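Local structure of type III effector XopAI (Xanthomonas citri, 6K93) at residues K100-W103 with Q104-Q107; P117-R120 with K121-K124; R234-E237 with R238-T241. The protein is a type III effector with a mono-ADP-ribosyltransferase fold that probably binds arginine-containing peptides during infection of the host plant. All blocks are in the same frame, centred on the assembly; numbering follows the deposited sequence.

Overall arrangement
All three contacts are local, each within one continuous stretch of chain. Interactions 1 and 2 each take in about two turns of successive helices, 95-109 and 117-128. Their centres lie about 18 Å apart, and the salt bridge from Arg105 NH1 to Glu119 OE2, 2.7 Å, ties one to the other. Interaction 1 is partly buried and includes a ring-amide stack. Interaction 2 is a surface contact, with Phe123 as its buried residue. Interaction 3 is a partly buried beta turn leading into strand 240-242, on the opposite side of the chain's centre from interaction 2. Regular backbone bonds hold the helices; the turn adds a hydroxyl bond, a salt bridge and waters to its backbone bond.

Interaction 1 (K100-W103 with Q104-Q107); sequences KQLW and QRVQ
Trp103 and Gln107 stack one turn apart on alpha helix 95-109. The amide of Gln107 lies over one face of the indole, the two planes 25° apart. Its CD sits 3.1 Å above the ring plane, offset toward the rim, and Gln107 CG makes a CH-pi contact with the six-membered ring, 3.9 Å from the centroid. The indole is put there by chi1 of 177°, which sets Trp103 CG opposite the backbone N. Arg244 meets the same indole in a cation-pi contact.

This stack is the close-fitting part, although Gln107 is exposed. The buried side is apolar and at ordinary van der Waals spacing: Leu102 CD1 reaches Val106 CG2 at 4.1 Å, and Val106 CG1 touches Trp103 CZ3. Both Leu102 and Val106 pack on Phe113 and on helix 194-209. The extended chain of Arg105 carries its guanidinium to Glu119 in a salt bridge. The solvent side is looser: Lys100, Gln101 and Gln104 are exposed, and Gln104 meets the preceding turn mainly through its backbone and CB. Four i to i+4 backbone bonds join the two segments. The shortest joins Val106 N to Leu102 O at 2.8 Å, with an N-H...O angle of 167°.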
ATOM      1  N   LYS A 100       4.787  -9.018 -13.424  1.00 19.59           N
ATOM      2  CA  LYS A 100       3.869 -10.112 -13.722  1.00 20.37           C
ATOM      3  C   LYS A 100       3.966 -11.202 -12.663  1.00 19.93           C
ATOM      4  O   LYS A 100       2.939 -11.679 -12.162  1.00 19.97           O
ATOM      5  CB  LYS A 100       4.167 -10.669 -15.120  1.00 22.35           C
ATOM      6  CG  LYS A 100       3.375 -11.911 -15.469  1.00 27.45           C
ATOM      7  CD  LYS A 100       3.652 -12.317 -16.895  1.00 34.78           C
ATOM      8  CE  LYS A 100       2.806 -13.491 -17.318  1.00 42.31           C
ATOM      9  NZ  LYS A 100       3.081 -13.865 -18.736  1.00 47.25           N
ATOM     10  N   GLN A 101       5.196 -11.595 -12.291  1.00 19.35           N
ATOM     11  CA  GLN A 101       5.359 -12.632 -11.278  1.00 21.51           C
ATOM     12  C   GLN A 101       4.798 -12.185  -9.926  1.00 18.84           C
ATOM     13  O   GLN A 101       4.178 -12.982  -9.199  1.00 19.66           O
ATOM     14  CB  GLN A 101       6.832 -13.006 -11.158  1.00 28.81           C
ATOM     15  CG  GLN A 101       7.322 -13.813 -12.372  1.00 39.78           C
ATOM     16  CD  GLN A 101       8.822 -14.032 -12.383  1.00 46.41           C
ATOM     17  OE1 GLN A 101       9.571 -13.328 -11.702  1.00 50.18           O
ATOM     18  NE2 GLN A 101       9.271 -15.005 -13.169  1.00 45.30           N
ATOM     19  N   LEU A 102       5.003 -10.912  -9.555  1.00 17.05           N
ATOM     20  CA  LEU A 102       4.449 -10.445  -8.289  1.00 16.39           C
ATOM     21  C   LEU A 102       2.922 -10.485  -8.305  1.00 16.99           C
ATOM     22  O   LEU A 102       2.292 -10.944  -7.342  1.00 17.03           O
ATOM     23  CB  LEU A 102       4.953  -9.042  -7.975  1.00 15.86           C
ATOM     24  CG  LEU A 102       4.446  -8.481  -6.649  1.00 16.32           C
ATOM     25  CD1 LEU A 102       4.692  -9.417  -5.475  1.00 16.48           C
ATOM     26  CD2 LEU A 102       5.125  -7.143  -6.384  1.00 17.25           C
ATOM     27  N   TRP A 103       2.305 -10.014  -9.386  1.00 17.25           N
ATOM     28  CA  TRP A 103       0.845 -10.026  -9.446  1.00 16.68           C
ATOM     29  C   TRP A 103       0.303 -11.453  -9.375  1.00 18.38           C
ATOM     30  O   TRP A 103      -0.695 -11.706  -8.698  1.00 19.10           O
ATOM     31  CB  TRP A 103       0.363  -9.315 -10.715  1.00 16.34           C
ATOM     32  CG  TRP A 103      -1.123  -9.348 -10.895  1.00 18.32           C
ATOM     33  CD1 TRP A 103      -1.801  -9.887 -11.945  1.00 22.12           C
ATOM     34  CD2 TRP A 103      -2.105  -8.841  -9.988  1.00 18.70           C
ATOM     35  NE1 TRP A 103      -3.149  -9.732 -11.762  1.00 23.44           N
ATOM     36  CE2 TRP A 103      -3.369  -9.102 -10.563  1.00 20.07           C
ATOM     37  CE3 TRP A 103      -2.038  -8.199  -8.751  1.00 17.37           C
ATOM     38  CZ2 TRP A 103      -4.555  -8.739  -9.945  1.00 19.45           C
ATOM     39  CZ3 TRP A 103      -3.228  -7.838  -8.138  1.00 17.96           C
ATOM     40  CH2 TRP A 103      -4.457  -8.110  -8.734  1.00 18.24           C
ATOM     41  N   GLN A 104       0.958 -12.406 -10.043  1.00 18.36           N
ATOM     42  CA  GLN A 104       0.551 -13.810  -9.938  1.00 20.12           C
ATOM     43  C   GLN A 104       0.646 -14.293  -8.491  1.00 18.86           C
ATOM     44  O   GLN A 104      -0.241 -15.004  -8.000  1.00 19.30           O
ATOM     45  CB  GLN A 104       1.415 -14.679 -10.864  1.00 26.99           C
ATOM     46  CG  GLN A 104       0.988 -16.141 -11.038  1.00 39.09           C
ATOM     47  CD  GLN A 104       1.907 -16.894 -12.011  1.00 50.56           C
ATOM     48  OE1 GLN A 104       2.610 -16.279 -12.818  1.00 59.36           O
ATOM     49  NE2 GLN A 104       1.907 -18.217 -11.930  1.00 48.10           N
ATOM     50  N   ARG A 105       1.713 -13.907  -7.796  1.00 17.74           N
ATOM     51  CA  ARG A 105       1.907 -14.322  -6.411  1.00 18.03           C
ATOM     52  C   ARG A 105       0.858 -13.707  -5.493  1.00 17.77           C
ATOM     53  O   ARG A 105       0.326 -14.375  -4.594  1.00 18.99           O
ATOM     54  CB  ARG A 105       3.316 -13.915  -5.979  1.00 18.35           C
ATOM     55  CG  ARG A 105       3.637 -14.056  -4.523  1.00 18.77           C
ATOM     56  CD  ARG A 105       5.051 -13.551  -4.306  1.00 19.22           C
ATOM     57  NE  ARG A 105       5.449 -13.527  -2.900  1.00 19.67           N
ATOM     58  CZ  ARG A 105       6.527 -12.887  -2.456  1.00 20.42           C
ATOM     59  NH1 ARG A 105       7.313 -12.242  -3.315  1.00 20.76           N
ATOM     60  NH2 ARG A 105       6.826 -12.890  -1.168  1.00 20.14           N
ATOM     61  N   VAL A 106       0.571 -12.419  -5.680  1.00 16.74           N
ATOM     62  CA  VAL A 106      -0.470 -11.764  -4.894  1.00 16.01           C
ATOM     63  C   VAL A 106      -1.784 -12.524  -5.022  1.00 17.58           C
ATOM     64  O   VAL A 106      -2.464 -12.799  -4.028  1.00 17.58           O
ATOM     65  CB  VAL A 106      -0.614 -10.298  -5.339  1.00 17.05           C
ATOM     66  CG1 VAL A 106      -1.920  -9.733  -4.815  1.00 17.94           C
ATOM     67  CG2 VAL A 106       0.588  -9.517  -4.885  1.00 16.65           C
ATOM     68  N   GLN A 107      -2.162 -12.864  -6.251  1.00 18.21           N
ATOM     69  CA  GLN A 107      -3.432 -13.544  -6.456  1.00 19.99           C
ATOM     70  C   GLN A 107      -3.403 -14.950  -5.893  1.00 20.88           C
ATOM     71  O   GLN A 107      -4.374 -15.400  -5.273  1.00 22.53           O
ATOM     72  CB  GLN A 107      -3.767 -13.563  -7.935  1.00 22.22           C
ATOM     73  CG  GLN A 107      -4.115 -12.223  -8.477  1.00 25.52           C
ATOM     74  CD  GLN A 107      -4.386 -12.285  -9.953  1.00 36.72           C
ATOM     75  OE1 GLN A 107      -3.450 -12.365 -10.753  1.00 40.62           O
ATOM     76  NE2 GLN A 107      -5.654 -12.274 -10.328  1.00 41.31           N
TER

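Interaction 2 (P117-R120 with K121-K124); sequences PEER and KQFK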
ATOM      1  N   PRO A 117      12.995 -12.561   4.194  1.00 18.45           N
ATOM      2  CA  PRO A 117      14.089 -11.714   4.696  1.00 18.63           C
ATOM      3  C   PRO A 117      14.808 -10.962   3.596  1.00 18.00           C
ATOM      4  O   PRO A 117      15.105  -9.772   3.752  1.00 17.96           O
ATOM      5  CB  PRO A 117      15.015 -12.727   5.402  1.00 20.28           C
ATOM      6  CG  PRO A 117      14.061 -13.812   5.870  1.00 21.78           C
ATOM      7  CD  PRO A 117      13.064 -13.942   4.724  1.00 21.34           C
ATOM      8  N   GLU A 118      15.064 -11.622   2.469  1.00 19.23           N
ATOM      9  CA  GLU A 118      15.725 -10.970   1.345  1.00 20.29           C
ATOM     10  C   GLU A 118      14.881  -9.815   0.795  1.00 18.32           C
ATOM     11  O   GLU A 118      15.404  -8.736   0.500  1.00 18.15           O
ATOM     12  CB  GLU A 118      16.003 -12.037   0.281  1.00 27.84           C
ATOM     13  CG  GLU A 118      17.020 -13.133   0.730  1.00 40.39           C
ATOM     14  CD  GLU A 118      16.522 -14.118   1.794  1.00 49.87           C
ATOM     15  OE1 GLU A 118      15.293 -14.340   1.947  1.00 45.92           O
ATOM     16  OE2 GLU A 118      17.383 -14.698   2.491  1.00 52.33           O
ATOM     17  N   GLU A 119      13.563  -9.999   0.700  1.00 16.10           N
ATOM     18  CA  GLU A 119      12.690  -8.918   0.235  1.00 15.08           C
ATOM     19  C   GLU A 119      12.662  -7.752   1.213  1.00 14.44           C
ATOM     20  O   GLU A 119      12.536  -6.593   0.796  1.00 14.64           O
ATOM     21  CB  GLU A 119      11.281  -9.472  -0.011  1.00 15.05           C
ATOM     22  CG  GLU A 119      11.261 -10.376  -1.230  1.00 16.36           C
ATOM     23  CD  GLU A 119      10.027 -11.265  -1.363  1.00 17.16           C
ATOM     24  OE1 GLU A 119       9.255 -11.378  -0.412  1.00 17.19           O
ATOM     25  OE2 GLU A 119       9.877 -11.861  -2.464  1.00 17.60           O
ATOM     26  N   ARG A 120      12.730  -8.034   2.517  1.00 14.61           N
ATOM     27  CA  ARG A 120      12.775  -6.957   3.496  1.00 13.72           C
ATOM     28  C   ARG A 120      14.056  -6.145   3.363  1.00 14.68           C
ATOM     29  O   ARG A 120      14.028  -4.920   3.523  1.00 14.87           O
ATOM     30  CB  ARG A 120      12.594  -7.542   4.898  1.00 15.10           C
ATOM     31  CG  ARG A 120      11.240  -8.223   5.004  1.00 17.17           C
ATOM     32  CD  ARG A 120      10.827  -8.527   6.423  1.00 20.39           C
ATOM     33  NE  ARG A 120      11.647  -9.508   7.125  1.00 23.56           N
ATOM     34  CZ  ARG A 120      11.378 -10.806   7.198  1.00 28.36           C
ATOM     35  NH1 ARG A 120      10.328 -11.304   6.565  1.00 29.89           N
ATOM     36  NH2 ARG A 120      12.181 -11.598   7.879  1.00 29.54           N
ATOM     37  N   LYS A 121      15.177  -6.804   3.044  1.00 15.69           N
ATOM     38  CA  LYS A 121      16.427  -6.084   2.826  1.00 17.13           C
ATOM     39  C   LYS A 121      16.364  -5.284   1.527  1.00 15.33           C
ATOM     40  O   LYS A 121      16.902  -4.174   1.445  1.00 15.98           O
ATOM     41  CB  LYS A 121      17.598  -7.071   2.801  1.00 25.75           C
ATOM     42  CG  LYS A 121      18.965  -6.414   2.923  1.00 37.95           C
ATOM     43  CD  LYS A 121      20.060  -7.376   2.480  1.00 48.62           C
ATOM     44  CE  LYS A 121      20.146  -8.601   3.382  1.00 53.41           C
ATOM     45  NZ  LYS A 121      21.421  -9.341   3.164  1.00 56.62           N
ATOM     46  N   GLN A 122      15.702  -5.829   0.500  1.00 14.31           N
ATOM     47  CA  GLN A 122      15.474  -5.076  -0.727  1.00 13.63           C
ATOM     48  C   GLN A 122      14.630  -3.848  -0.458  1.00 13.70           C
ATOM     49  O   GLN A 122      14.904  -2.772  -0.990  1.00 14.60           O
ATOM     50  CB  GLN A 122      14.813  -5.965  -1.775  1.00 15.31           C
ATOM     51  CG  GLN A 122      15.781  -6.962  -2.394  1.00 22.07           C
ATOM     52  CD  GLN A 122      15.112  -8.168  -3.017  1.00 37.89           C
ATOM     53  OE1 GLN A 122      13.895  -8.314  -3.017  1.00 38.08           O
ATOM     54  NE2 GLN A 122      15.936  -9.055  -3.573  1.00 52.17           N
ATOM     55  N   PHE A 123      13.601  -3.985   0.380  1.00 13.13           N
ATOM     56  CA  PHE A 123      12.785  -2.824   0.712  1.00 12.55           C
ATOM     57  C   PHE A 123      13.617  -1.772   1.461  1.00 12.52           C
ATOM     58  O   PHE A 123      13.513  -0.566   1.197  1.00 13.01           O
ATOM     59  CB  PHE A 123      11.560  -3.269   1.529  1.00 12.20           C
ATOM     60  CG  PHE A 123      10.841  -2.142   2.202  1.00 12.11           C
ATOM     61  CD1 PHE A 123      10.387  -1.064   1.464  1.00 11.87           C
ATOM     62  CD2 PHE A 123      10.622  -2.150   3.570  1.00 12.09           C
ATOM     63  CE1 PHE A 123       9.756  -0.006   2.069  1.00 12.58           C
ATOM     64  CE2 PHE A 123       9.982  -1.092   4.182  1.00 12.49           C
ATOM     65  CZ  PHE A 123       9.547  -0.017   3.444  1.00 12.47           C
ATOM     66  N   LYS A 124      14.497  -2.205   2.356  1.00 14.00           N
ATOM     67  CA  LYS A 124      15.412  -1.270   3.012  1.00 14.30           C
ATOM     68  C   LYS A 124      16.209  -0.476   1.978  1.00 14.04           C
ATOM     69  O   LYS A 124      16.301   0.754   2.061  1.00 14.51           O
ATOM     70  CB  LYS A 124      16.356  -2.019   3.966  1.00 14.79           C
ATOM     71  CG  LYS A 124      17.415  -1.131   4.592  1.00 15.42           C
ATOM     72  CD  LYS A 124      18.317  -1.875   5.530  1.00 17.33           C
ATOM     73  CE  LYS A 124      19.281  -0.903   6.172  1.00 21.99           C
ATOM     74  NZ  LYS A 124      20.170  -1.568   7.155  1.00 27.08           N
TER
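The first turns of helix 117-128 bring Gln122 back against Glu118 and Glu119. The Gln122 side chain runs alongside the backbone of the preceding turn. Its CG lies 3.4 Å from Glu118 O, and its OE1 is 3.5 Å from Glu119 CA. OE1 also approaches Glu119 CG, while the amide and carboxylate planes stand 45° apart. With chi1 at -75°, Gln122 CG sits beside its own backbone N and the extended chain points back toward the start of the helix.

The carboxylate of Glu119 is engaged beyond this pair. OE1 accepts a hydrogen bond from Thr116 N, and OE2 forms a salt bridge with Arg105 of helix 95-109. Helix 117-128 lies in the NAD:arginine ADP-ribosyltransferase family region, and its backbone follows the regular i to i+4 pattern. Gln122 N donates to Glu118 O at 2.9 Å, and Phe123 N to Glu119 O at 2.8 Å. On the inner side, the buried ring of Phe123 meets Phe199 edge-to-face and also packs against Trp143. Arg120 bends at chi3, -66°, which folds its guanidinium back over Pro117, with Pro117 CA 3.7 Å above the guanidinium plane near its rim.

Interaction 3 (R234-E237 with R238-T241); sequences RYQE and RSIT
Arg238 meets Glu237 at the corner of a type II beta turn that runs from Gln236 to Ser239. Arg238 NH1 forms a salt bridge with Glu237 OE2 at 3.0 Å. The hydrogen bond within it is weak, with an N-H...O angle of 127°, and the carboxylate and guanidinium planes stand 81° apart. Glu237 CB lies over one face of the guanidinium. A bend at chi3 turns the arginine back toward its neighbour. The other carboxylate oxygen of Glu237, OE1, takes a hydrogen bond from Ile299 N.

Ser239 closes the turn. Its N donates to Gln236 O at 3.0 Å, from above the carbonyl plane and not on a lone pair. Its CB comes close to Gln236 OE1, while OG is linked through one water to Gln236 OE1 and through another to Glu237 O. The amide nitrogen of Gln236, NE2, donates a hydrogen bond to Ser232 O.

The turn delivers the chain from helix 228-234 into strand 240-242, which is outermost, within this chain, in a mixed sheet of the mono-ADP-ribosyltransferase fold. Backbone bonds from Arg238 and Ser239 to Val296, and from Thr241 to Phe294, fix it beside strand 293-301. The CB of Ile240 is directed away from 234-237, and the side chain packs on Gln295 and Ile315.

Thr241 is buried. Its OG1 donates to Arg234 O at 2.7 Å, in the carbonyl plane and on a lone pair, and accepts from a water 2.7 Å away. That water in turn accepts from Gln236 N. Chi1 of -68° leaves CG2 opposite the backbone N, where it reaches Tyr235 CE2 at 4.0 Å. The Tyr235 ring also meets Trp264 edge-to-face.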
ATOM      1  N   ARG A 234     -11.997   0.509 -14.709  1.00 15.69           N
ATOM      2  CA  ARG A 234     -11.744  -0.264 -13.503  1.00 13.95           C
ATOM      3  C   ARG A 234     -12.993  -0.674 -12.742  1.00 14.83           C
ATOM      4  O   ARG A 234     -12.938  -1.684 -12.027  1.00 16.11           O
ATOM      5  CB  ARG A 234     -10.852   0.523 -12.540  1.00 13.44           C
ATOM      6  CG  ARG A 234      -9.414   0.680 -13.036  1.00 13.28           C
ATOM      7  CD  ARG A 234      -8.652   1.757 -12.302  1.00 13.68           C
ATOM      8  NE  ARG A 234      -7.314   1.861 -12.835  1.00 13.63           N
ATOM      9  CZ  ARG A 234      -7.016   2.382 -14.019  1.00 14.72           C
ATOM     10  NH1 ARG A 234      -7.960   2.865 -14.836  1.00 14.83           N
ATOM     11  NH2 ARG A 234      -5.742   2.410 -14.451  1.00 16.15           N
ATOM     12  N   TYR A 235     -14.097   0.070 -12.879  1.00 14.09           N
ATOM     13  CA  TYR A 235     -15.308  -0.155 -12.088  1.00 14.53           C
ATOM     14  C   TYR A 235     -16.504  -0.161 -13.017  1.00 16.67           C
ATOM     15  O   TYR A 235     -16.635   0.730 -13.859  1.00 17.02           O
ATOM     16  CB  TYR A 235     -15.508   0.923 -11.024  1.00 12.98           C
ATOM     17  CG  TYR A 235     -14.353   1.090 -10.081  1.00 12.78           C
ATOM     18  CD1 TYR A 235     -13.271   1.897 -10.414  1.00 12.81           C
ATOM     19  CD2 TYR A 235     -14.322   0.441  -8.848  1.00 13.01           C
ATOM     20  CE1 TYR A 235     -12.216   2.058  -9.579  1.00 12.08           C
ATOM     21  CE2 TYR A 235     -13.257   0.597  -8.000  1.00 12.68           C
ATOM     22  CZ  TYR A 235     -12.195   1.392  -8.366  1.00 13.20           C
ATOM     23  OH  TYR A 235     -11.105   1.571  -7.554  1.00 14.37           O
ATOM     24  N   GLN A 236     -17.381  -1.152 -12.856  1.00 18.34           N
ATOM     25  CA  GLN A 236     -18.643  -1.181 -13.573  1.00 19.25           C
ATOM     26  C   GLN A 236     -19.727  -1.641 -12.616  1.00 19.38           C
ATOM     27  O   GLN A 236     -19.517  -2.590 -11.860  1.00 18.24           O
ATOM     28  CB  GLN A 236     -18.585  -2.121 -14.785  1.00 22.46           C
ATOM     29  CG  GLN A 236     -17.501  -1.812 -15.791  1.00 29.34           C
ATOM     30  CD  GLN A 236     -16.237  -2.614 -15.546  1.00 38.84           C
ATOM     31  OE1 GLN A 236     -16.290  -3.772 -15.133  1.00 46.73           O
ATOM     32  NE2 GLN A 236     -15.086  -1.998 -15.802  1.00 42.29           N
ATOM     33  N   GLU A 237     -20.870  -0.966 -12.650  1.00 19.88           N
ATOM     34  CA  GLU A 237     -22.013  -1.345 -11.819  1.00 23.68           C
ATOM     35  C   GLU A 237     -22.366  -2.809 -12.032  1.00 23.01           C
ATOM     36  O   GLU A 237     -22.435  -3.275 -13.172  1.00 23.36           O
ATOM     37  CB  GLU A 237     -23.218  -0.465 -12.178  1.00 32.12           C
ATOM     38  CG  GLU A 237     -24.047  -0.005 -11.006  1.00 38.02           C
ATOM     39  CD  GLU A 237     -25.036   1.067 -11.401  1.00 39.56           C
ATOM     40  OE1 GLU A 237     -24.816   2.226 -11.049  1.00 36.84           O
ATOM     41  OE2 GLU A 237     -26.035   0.739 -12.089  1.00 42.68           O
ATOM     42  N   ARG A 238     -22.561  -3.527 -10.928  1.00 21.92           N
ATOM     43  CA  ARG A 238     -22.961  -4.932 -10.890  1.00 25.22           C
ATOM     44  C   ARG A 238     -21.817  -5.886 -11.213  1.00 25.03           C
ATOM     45  O   ARG A 238     -22.028  -7.104 -11.264  1.00 29.06           O
ATOM     46  CB  ARG A 238     -24.148  -5.207 -11.823  1.00 32.09           C
ATOM     47  CG  ARG A 238     -25.493  -4.695 -11.289  1.00 40.50           C
ATOM     48  CD  ARG A 238     -26.614  -4.754 -12.341  1.00 49.21           C
ATOM     49  NE  ARG A 238     -26.365  -3.791 -13.417  1.00 54.98           N
ATOM     50  CZ  ARG A 238     -26.670  -2.497 -13.352  1.00 58.17           C
ATOM     51  NH1 ARG A 238     -27.263  -1.999 -12.270  1.00 57.64           N
ATOM     52  NH2 ARG A 238     -26.394  -1.701 -14.374  1.00 60.12           N
ATOM     53  N   SER A 239     -20.603  -5.380 -11.403  1.00 20.69           N
ATOM     54  CA  SER A 239     -19.430  -6.196 -11.662  1.00 21.67           C
ATOM     55  C   SER A 239     -18.460  -6.117 -10.493  1.00 18.83           C
ATOM     56  O   SER A 239     -18.478  -5.172  -9.697  1.00 19.76           O
ATOM     57  CB  SER A 239     -18.712  -5.745 -12.937  1.00 27.58           C
ATOM     58  OG  SER A 239     -19.513  -6.031 -14.073  1.00 34.78           O
ATOM     59  N   ILE A 240     -17.605  -7.126 -10.421  1.00 18.24           N
ATOM     60  CA  ILE A 240     -16.560  -7.229  -9.407  1.00 18.14           C
ATOM     61  C   ILE A 240     -15.294  -6.586  -9.951  1.00 17.09           C
ATOM     62  O   ILE A 240     -14.818  -6.932 -11.047  1.00 18.79           O
ATOM     63  CB  ILE A 240     -16.296  -8.699  -9.018  1.00 19.38           C
ATOM     64  CG1 ILE A 240     -17.563  -9.289  -8.414  1.00 21.86           C
ATOM     65  CG2 ILE A 240     -15.111  -8.773  -8.055  1.00 19.96           C
ATOM     66  CD1 ILE A 240     -17.513 -10.786  -8.248  1.00 23.73           C
ATOM     67  N   THR A 241     -14.738  -5.657  -9.180  1.00 14.88           N
ATOM     68  CA  THR A 241     -13.438  -5.067  -9.444  1.00 14.73           C
ATOM     69  C   THR A 241     -12.403  -5.805  -8.619  1.00 14.53           C
ATOM     70  O   THR A 241     -12.501  -5.856  -7.389  1.00 14.77           O
ATOM     71  CB  THR A 241     -13.447  -3.580  -9.085  1.00 15.12           C
ATOM     72  OG1 THR A 241     -14.284  -2.870  -9.992  1.00 15.06           O
ATOM     73  CG2 THR A 241     -12.016  -2.997  -9.084  1.00 15.87           C
TER
HETATM   74  O   HOH W   1     -16.557  -3.470 -11.331  1.00 16.38           O
HETATM   75  O   HOH W   2     -14.984  -5.253 -13.625  1.00 33.91           O
HETATM   76  O   HOH W   3     -18.100  -5.340 -16.714  1.00 46.25           O
HETATM   77  O   HOH W   4     -21.738  -5.116 -14.827  1.00 36.72           O